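Local atomic coordinates of kojibiose phosphorylase (PDB entry 6W0P), a protein that belongs to glycoside hydrolase family 65 and joins an N-terminal beta-sandwich domain to a helical catalytic domain and a small C-terminal domain. Residues N37-T42 and N253-N258; L117-G122 and C317-I322; L144-M147 and A153-M156. All blocks are in the same frame, centred on the assembly; numbering follows the deposited sequence.

Contact 1 (N37-T42 and N253-N258); sequences NEYSGT and NIIDKN
Tyr39 lays the far end of its ring against Ile255 and sets its hydroxyl on the backbone of Asn253-Ile255. CG of Tyr39 stands anti to the backbone N (chi1 176°). This sends the ring out of the turn at 37-40 and across to the strand, although the CA atoms of Tyr39 and Ile255 are 9.6 Å apart. Both hydrogen bonds between the segments use Tyr39 OH. Tyr39 OH donates to Asn253 O at 2.8 Å. The donor sits well above the carbonyl plane, 45° out of it. Tyr39 OH in turn accepts a weak bond from Ile255 N at 3.3 Å, bent to 128° at the hydrogen. The hydroxyl is thus tied to a carbonyl and an amide two residues apart on one strand.

Ile255 meets the ring from the opposite direction. Ile255 CD1 lies 3.7 Å from Tyr39 CE1, oblique to the ring. Ile255 CG1 comes 3.5 Å from Tyr39 OH. CG1 lies between the backbone N and the carbonyl carbon, and both CG1 and CG2 approach the hydroxyl. Phe60 on strand 58-60 also packs on Ile255.

Within 37-40, Asn37 OD1 shapes the turn. Asn37 OD1 accepts from Ser40 OG at 2.7 Å and from Ser40 N at 2.9 Å. The backbone bond from Asn37 N to Ser40 O closes the same loop. Glu38 OE1 accepts from the backbone N atoms of His326 and Phe328. On strand 245-256, Asn253 OD1 is bonded to Ser213 OG.

Asn37 OD1 with Ser40 N forms an Asx motif, here in the turn between strands 35-36 and 40-42, which carries Tyr39 to strand 245-256 in the N-terminal domain of a family 65 enzyme.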
loop_
_atom_site.group_PDB
_atom_site.type_symbol
_atom_site.label_atom_id
_atom_site.label_comp_id
_atom_site.label_asym_id
_atom_site.label_seq_id
_atom_site.Cartn_x
_atom_site.Cartn_y
_atom_site.Cartn_z
ATOM N N ASN A 37 29.656 6.847 20.244
ATOM C CA ASN A 37 31.019 7.181 19.769
ATOM C C ASN A 37 31.100 6.844 18.278
ATOM O O ASN A 37 32.213 6.576 17.841
ATOM C CB ASN A 37 32.081 6.513 20.648
ATOM C CG ASN A 37 32.067 4.993 20.614
ATOM O OD1 ASN A 37 31.255 4.379 19.925
ATOM N ND2 ASN A 37 32.977 4.371 21.356
ATOM N N GLU A 38 29.966 6.954 17.560
ATOM C CA GLU A 38 29.754 6.662 16.111
ATOM C C GLU A 38 29.840 5.156 15.837
ATOM O O GLU A 38 28.926 4.603 15.196
ATOM C CB GLU A 38 30.780 7.340 15.201
ATOM C CG GLU A 38 30.466 7.134 13.728
ATOM C CD GLU A 38 31.628 7.356 12.776
ATOM O OE1 GLU A 38 32.225 8.453 12.841
ATOM O OE2 GLU A 38 31.910 6.440 11.952
ATOM N N TYR A 39 30.916 4.515 16.292
ATOM C CA TYR A 39 31.111 3.053 16.161
ATOM C C TYR A 39 29.979 2.323 16.868
ATOM O O TYR A 39 29.504 1.301 16.380
ATOM C CB TYR A 39 32.450 2.658 16.774
ATOM C CG TYR A 39 32.750 1.182 16.811
ATOM C CD1 TYR A 39 33.225 0.511 15.686
ATOM C CD2 TYR A 39 32.652 0.484 18.001
ATOM C CE1 TYR A 39 33.552 -0.836 15.737
ATOM C CE2 TYR A 39 32.968 -0.866 18.067
ATOM C CZ TYR A 39 33.446 -1.520 16.940
ATOM O OH TYR A 39 33.787 -2.830 17.039
ATOM N N SER A 40 29.606 2.839 18.033
ATOM C CA SER A 40 28.671 2.175 18.967
ATOM C C SER A 40 27.827 3.231 19.689
ATOM O O SER A 40 28.262 4.390 19.803
ATOM C CB SER A 40 29.432 1.297 19.930
ATOM O OG SER A 40 30.236 2.082 20.809
ATOM N N GLY A 41 26.659 2.818 20.162
ATOM C CA GLY A 41 25.832 3.623 21.062
ATOM C C GLY A 41 25.112 2.770 22.073
ATOM O O GLY A 41 24.750 1.612 21.735
ATOM N N THR A 42 24.844 3.343 23.247
ATOM C CA THR A 42 23.997 2.692 24.264
ATOM C C THR A 42 22.972 3.693 24.760
ATOM O O THR A 42 23.364 4.819 25.089
ATOM C CB THR A 42 24.831 2.119 25.419
ATOM O OG1 THR A 42 25.555 3.201 26.007
ATOM C CG2 THR A 42 25.786 1.055 24.938
ATOM N N ASN A 253 34.605 -4.522 22.185
ATOM C CA ASN A 253 33.690 -5.146 21.204
ATOM C C ASN A 253 34.373 -5.009 19.848
ATOM O O ASN A 253 34.684 -3.847 19.456
ATOM C CB ASN A 253 32.302 -4.510 21.284
ATOM C CG ASN A 253 31.644 -4.742 22.625
ATOM O OD1 ASN A 253 31.426 -5.881 23.025
ATOM N ND2 ASN A 253 31.328 -3.687 23.339
ATOM N N ILE A 254 34.678 -6.136 19.195
ATOM C CA ILE A 254 35.280 -6.149 17.831
ATOM C C ILE A 254 34.237 -6.725 16.872
ATOM O O ILE A 254 33.826 -7.895 17.062
ATOM C CB ILE A 254 36.610 -6.925 17.780
ATOM C CG1 ILE A 254 37.603 -6.453 18.839
ATOM C CG2 ILE A 254 37.208 -6.818 16.384
ATOM C CD1 ILE A 254 38.071 -5.009 18.657
ATOM N N ILE A 255 33.849 -5.941 15.871
ATOM C CA ILE A 255 32.784 -6.319 14.904
ATOM C C ILE A 255 33.440 -6.596 13.552
ATOM O O ILE A 255 34.502 -6.015 13.278
ATOM C CB ILE A 255 31.697 -5.227 14.802
ATOM C CG1 ILE A 255 32.225 -3.943 14.161
ATOM C CG2 ILE A 255 31.091 -4.956 16.161
ATOM C CD1 ILE A 255 31.151 -2.934 13.858
ATOM N N ASP A 256 32.827 -7.476 12.760
ATOM C CA ASP A 256 33.152 -7.656 11.324
ATOM C C ASP A 256 31.853 -7.475 10.532
ATOM O O ASP A 256 31.038 -8.431 10.478
ATOM C CB ASP A 256 33.817 -9.008 11.050
ATOM C CG ASP A 256 34.122 -9.217 9.579
ATOM O OD1 ASP A 256 34.206 -8.207 8.849
ATOM O OD2 ASP A 256 34.243 -10.383 9.173
ATOM N N LYS A 257 31.668 -6.294 9.943
ATOM C CA LYS A 257 30.451 -5.940 9.176
ATOM C C LYS A 257 30.437 -6.687 7.831
ATOM O O LYS A 257 29.351 -6.807 7.268
ATOM C CB LYS A 257 30.364 -4.417 9.015
ATOM C CG LYS A 257 30.143 -3.647 10.315
ATOM C CD LYS A 257 29.839 -2.179 10.112
ATOM C CE LYS A 257 31.074 -1.342 9.846
ATOM N NZ LYS A 257 30.744 -0.107 9.090
ATOM N N ASN A 258 31.580 -7.185 7.353
ATOM C CA ASN A 258 31.782 -7.728 5.978
ATOM C C ASN A 258 31.772 -9.270 5.986
ATOM O O ASN A 258 31.284 -9.855 5.016
ATOM C CB ASN A 258 33.059 -7.124 5.376
ATOM C CG ASN A 258 32.967 -5.615 5.268
ATOM O OD1 ASN A 258 31.954 -5.096 4.815
ATOM N ND2 ASN A 258 33.985 -4.898 5.717
#

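Contact 2 (L117-G122 and C317-I322); sequences LDLRSG and CLFQMI
Phe319 of helix 308-324 packs against the end of strand 109-118 and the turn after it, between the N-terminal beta domain and the helical catalytic domain. Asp118 OD1 accepts from Arg120 N, an Asx turn. Along the helix, Cys317 faces Ile669 and Leu318 faces Phe359 and Ile302. Phe319 then turns to 117-122. With chi1 at 176° its ring extends away from the helix backbone N and in among Leu117, Leu119 and Gly122. Leu119 CD2 lies over one ring face, 4.0 Å from the Phe319 centroid and 27° off the normal, a CH-pi contact. Leu119 O comes 3.4 Å from Phe319 CD1 and is hydrogen-bonded to Tyr297 OH. Gly122 CA meets the ring edge, 3.8 Å from Phe319 CZ. Leu117 CD2 comes in obliquely at 3.9 Å from Phe319 CE2. Phe293 also meets this ring, with the two planes at about 20°. Further on, Met321 packs on helix 666-680, and Ile322 on Phe292 and Phe296 of helix 282-300. In the turn, Arg120 grips the Asp118 carboxylate side-on in a salt bridge. Arg120 NE bonds the syn lone pair of Asp118 OD1 at 2.8 Å, and Arg120 NH2 reaches Asp118 OD2 at 2.7 Å.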
loop_
_atom_site.group_PDB
_atom_site.type_symbol
_atom_site.label_atom_id
_atom_site.label_comp_id
_atom_site.label_asym_id
_atom_site.label_seq_id
_atom_site.Cartn_x
_atom_site.Cartn_y
_atom_site.Cartn_z
ATOM N N LEU A 117 24.556 13.390 33.023
ATOM C CA LEU A 117 25.373 13.276 31.791
ATOM C C LEU A 117 26.273 14.511 31.786
ATOM O O LEU A 117 25.743 15.636 31.829
ATOM C CB LEU A 117 24.453 13.177 30.575
ATOM C CG LEU A 117 25.146 13.276 29.210
ATOM C CD1 LEU A 117 26.063 12.095 28.980
ATOM C CD2 LEU A 117 24.140 13.365 28.082
ATOM N N ASP A 118 27.587 14.328 31.813
ATOM C CA ASP A 118 28.530 15.474 31.760
ATOM C C ASP A 118 28.888 15.744 30.294
ATOM O O ASP A 118 29.580 14.937 29.683
ATOM C CB ASP A 118 29.759 15.217 32.626
ATOM C CG ASP A 118 30.502 16.495 32.940
ATOM O OD1 ASP A 118 30.610 17.327 32.014
ATOM O OD2 ASP A 118 30.935 16.652 34.125
ATOM N N LEU A 119 28.447 16.868 29.753
ATOM C CA LEU A 119 28.631 17.173 28.311
ATOM C C LEU A 119 30.110 17.457 27.989
ATOM O O LEU A 119 30.423 17.500 26.794
ATOM C CB LEU A 119 27.740 18.343 27.924
ATOM C CG LEU A 119 26.241 18.181 28.166
ATOM C CD1 LEU A 119 25.545 19.469 27.804
ATOM C CD2 LEU A 119 25.647 17.010 27.370
ATOM N N ARG A 120 31.008 17.541 28.981
ATOM C CA ARG A 120 32.448 17.829 28.722
ATOM C C ARG A 120 33.278 16.543 28.663
ATOM O O ARG A 120 34.443 16.636 28.242
ATOM C CB ARG A 120 33.004 18.779 29.782
ATOM C CG ARG A 120 32.153 20.022 29.976
ATOM C CD ARG A 120 32.400 20.665 31.321
ATOM N NE ARG A 120 31.913 19.791 32.375
ATOM C CZ ARG A 120 31.854 20.154 33.658
ATOM N NH1 ARG A 120 32.253 21.365 34.018
ATOM N NH2 ARG A 120 31.387 19.316 34.571
ATOM N N SER A 121 32.721 15.396 29.072
ATOM C CA SER A 121 33.468 14.114 29.205
ATOM C C SER A 121 32.682 12.938 28.616
ATOM O O SER A 121 33.307 11.954 28.180
ATOM C CB SER A 121 33.827 13.844 30.648
ATOM O OG SER A 121 32.674 13.583 31.441
ATOM N N GLY A 122 31.365 13.035 28.556
ATOM C CA GLY A 122 30.521 11.898 28.191
ATOM C C GLY A 122 30.442 10.947 29.369
ATOM O O GLY A 122 30.102 9.807 29.146
ATOM N N CYS A 317 22.771 19.525 22.138
ATOM C CA CYS A 317 22.667 19.245 20.674
ATOM C C CYS A 317 24.066 19.033 20.072
ATOM O O CYS A 317 24.267 18.026 19.379
ATOM C CB CYS A 317 21.943 20.364 19.926
ATOM S SG CYS A 317 20.179 20.477 20.327
ATOM N N LEU A 318 25.021 19.917 20.345
ATOM C CA LEU A 318 26.411 19.747 19.856
ATOM C C LEU A 318 26.978 18.410 20.389
ATOM O O LEU A 318 27.638 17.681 19.612
ATOM C CB LEU A 318 27.279 20.944 20.250
ATOM C CG LEU A 318 26.808 22.289 19.694
ATOM C CD1 LEU A 318 27.848 23.372 19.919
ATOM C CD2 LEU A 318 26.465 22.198 18.213
ATOM N N PHE A 319 26.713 18.094 21.653
ATOM C CA PHE A 319 27.210 16.852 22.294
ATOM C C PHE A 319 26.745 15.637 21.492
ATOM O O PHE A 319 27.588 14.773 21.174
ATOM C CB PHE A 319 26.796 16.803 23.763
ATOM C CG PHE A 319 27.192 15.520 24.445
ATOM C CD1 PHE A 319 28.467 15.368 24.955
ATOM C CD2 PHE A 319 26.307 14.467 24.527
ATOM C CE1 PHE A 319 28.843 14.180 25.556
ATOM C CE2 PHE A 319 26.677 13.287 25.149
ATOM C CZ PHE A 319 27.943 13.141 25.652
ATOM N N GLN A 320 25.450 15.562 21.177
ATOM C CA GLN A 320 24.847 14.429 20.418
ATOM C C GLN A 320 25.356 14.380 18.964
ATOM O O GLN A 320 25.428 13.265 18.386
ATOM C CB GLN A 320 23.318 14.509 20.461
ATOM C CG GLN A 320 22.734 14.233 21.842
ATOM C CD GLN A 320 23.091 12.856 22.368
ATOM O OE1 GLN A 320 23.582 11.979 21.646
ATOM N NE2 GLN A 320 22.847 12.656 23.651
ATOM N N MET A 321 25.641 15.527 18.357
ATOM C CA MET A 321 26.172 15.578 16.972
ATOM C C MET A 321 27.564 14.945 16.983
ATOM O O MET A 321 27.856 14.200 16.071
ATOM C CB MET A 321 26.272 17.002 16.405
ATOM C CG MET A 321 24.925 17.673 16.117
ATOM S SD MET A 321 24.003 16.838 14.819
ATOM C CE MET A 321 24.841 17.514 13.385
ATOM N N ILE A 322 28.372 15.248 17.987
ATOM C CA ILE A 322 29.774 14.757 18.114
ATOM C C ILE A 322 29.714 13.248 18.418
ATOM O O ILE A 322 30.581 12.485 17.920
ATOM C CB ILE A 322 30.555 15.587 19.174
ATOM C CG1 ILE A 322 30.685 17.062 18.752
ATOM C CG2 ILE A 322 31.916 14.966 19.394
ATOM C CD1 ILE A 322 31.043 18.110 19.857
#

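Contact 3 (L144-M147 and A153-M156); sequences LLDM and AYQM
Tyr154 OH donates to Asp146 OD2 at 2.6 Å, at the loop end of the beta hairpin formed by strands 135-145 and 152-161. The carboxylate oxygen uses its anti lone pair and lies at the ring edge, in its plane. The carboxylate and ring planes are 58° apart. A chi1 of -163° swings the Asp146 carboxylate away from its own backbone N and toward the tyrosine. OD2 also forms a salt bridge with Lys288 NZ. OD1 takes the backbone N atoms of Ser148 and Asp149 in the hairpin loop. Asn152 ND2 is a second partner of Tyr154 OH.

The backbone pairing is antiparallel. Leu144 and Tyr154 form a hydrogen-bonded pair: Leu144 N to Tyr154 O is 3.1 Å, and Tyr154 N to Leu144 O is 3.0 Å. Leu145 and Ala153 form the next, non-hydrogen-bonded pair. On their face of the sheet, Leu145 CD2 touches Ala153 CB at 3.7 Å. On the other face, Leu144 CB lies at the tyrosine ring edge, 4.1 Å from Tyr154 CD2.

Asp146 is buried, and its bonds to Lys288, Tyr154 and two loop amides would probably favour the charged form.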
loop_
_atom_site.group_PDB
_atom_site.type_symbol
_atom_site.label_atom_id
_atom_site.label_comp_id
_atom_site.label_asym_id
_atom_site.label_seq_id
_atom_site.Cartn_x
_atom_site.Cartn_y
_atom_site.Cartn_z
ATOM N N LEU A 144 31.275 5.230 30.433
ATOM C CA LEU A 144 31.961 5.933 29.330
ATOM C C LEU A 144 31.944 5.025 28.098
ATOM O O LEU A 144 32.158 3.811 28.245
ATOM C CB LEU A 144 33.426 6.170 29.708
ATOM C CG LEU A 144 33.750 7.149 30.826
ATOM C CD1 LEU A 144 35.223 7.013 31.192
ATOM C CD2 LEU A 144 33.465 8.586 30.430
ATOM N N LEU A 145 31.767 5.607 26.922
ATOM C CA LEU A 145 32.237 5.024 25.651
ATOM C C LEU A 145 33.493 5.805 25.252
ATOM O O LEU A 145 33.458 7.044 25.303
ATOM C CB LEU A 145 31.116 5.092 24.608
ATOM C CG LEU A 145 29.790 4.448 25.009
ATOM C CD1 LEU A 145 28.797 4.490 23.859
ATOM C CD2 LEU A 145 29.973 3.008 25.461
ATOM N N ASP A 146 34.587 5.107 24.958
ATOM C CA ASP A 146 35.887 5.726 24.571
ATOM C C ASP A 146 35.691 6.430 23.228
ATOM O O ASP A 146 35.297 5.751 22.284
ATOM C CB ASP A 146 36.995 4.676 24.487
ATOM C CG ASP A 146 38.404 5.237 24.500
ATOM O OD1 ASP A 146 38.672 6.241 23.787
ATOM O OD2 ASP A 146 39.247 4.644 25.208
ATOM N N MET A 147 35.920 7.734 23.148
ATOM C CA MET A 147 35.598 8.515 21.917
ATOM C C MET A 147 36.707 8.380 20.872
ATOM O O MET A 147 36.379 8.624 19.711
ATOM C CB MET A 147 35.379 9.997 22.212
ATOM C CG MET A 147 34.240 10.223 23.162
ATOM S SD MET A 147 32.655 9.573 22.591
ATOM C CE MET A 147 32.320 10.701 21.245
ATOM N N ALA A 153 34.530 0.359 25.933
ATOM C CA ALA A 153 33.535 0.921 26.880
ATOM C C ALA A 153 34.015 0.628 28.301
ATOM O O ALA A 153 34.636 -0.427 28.522
ATOM C CB ALA A 153 32.170 0.313 26.647
ATOM N N TYR A 154 33.708 1.502 29.241
ATOM C CA TYR A 154 34.161 1.377 30.641
ATOM C C TYR A 154 32.972 1.568 31.574
ATOM O O TYR A 154 32.072 2.417 31.306
ATOM C CB TYR A 154 35.251 2.409 30.914
ATOM C CG TYR A 154 36.292 2.451 29.825
ATOM C CD1 TYR A 154 37.065 1.340 29.544
ATOM C CD2 TYR A 154 36.497 3.597 29.069
ATOM C CE1 TYR A 154 38.014 1.366 28.539
ATOM C CE2 TYR A 154 37.447 3.639 28.064
ATOM C CZ TYR A 154 38.229 2.530 27.813
ATOM O OH TYR A 154 39.146 2.566 26.803
ATOM N N GLN A 155 32.999 0.839 32.681
ATOM C CA GLN A 155 31.952 0.912 33.718
ATOM C C GLN A 155 32.644 0.834 35.065
ATOM O O GLN A 155 33.555 0.020 35.206
ATOM C CB GLN A 155 30.952 -0.231 33.566
ATOM C CG GLN A 155 29.780 -0.153 34.528
ATOM C CD GLN A 155 28.885 -1.351 34.341
ATOM O OE1 GLN A 155 29.352 -2.490 34.312
ATOM N NE2 GLN A 155 27.594 -1.093 34.181
ATOM N N MET A 156 32.219 1.666 35.994
ATOM C CA MET A 156 32.713 1.667 37.376
ATOM C C MET A 156 31.487 1.606 38.281
ATOM O O MET A 156 30.515 2.334 38.020
ATOM C CB MET A 156 33.549 2.909 37.682
ATOM C CG MET A 156 34.242 2.848 39.023
ATOM S SD MET A 156 35.407 4.205 39.283
ATOM C CE MET A 156 34.361 5.669 39.217
#

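Overall arrangement
All three contacts reach the long antiparallel sheet of the N-terminal domain. Contact 3 joins strands 135-145 and 152-161, which are neighbours in it. Strand 245-256 of contact 1 lies beside 152-161. Strand 109-118 of contact 2 lies on the other side of the hairpin, beyond strand 123-132. Contacts 1 and 2 have centres about 19 Å apart and do not touch. Contact 3 is about 14 Å from each, centre to centre, and touches both. Asn37 ND2 probably bonds Asp146 O, and Leu144 CD2 packs on Gly122 O. Along the chain, contacts 1 and 2 interleave, and contact 3 is nested inside both loops. Contact 2 is the one whose second segment belongs to the helical catalytic domain, and it packs that domain against the end of strand 109-118.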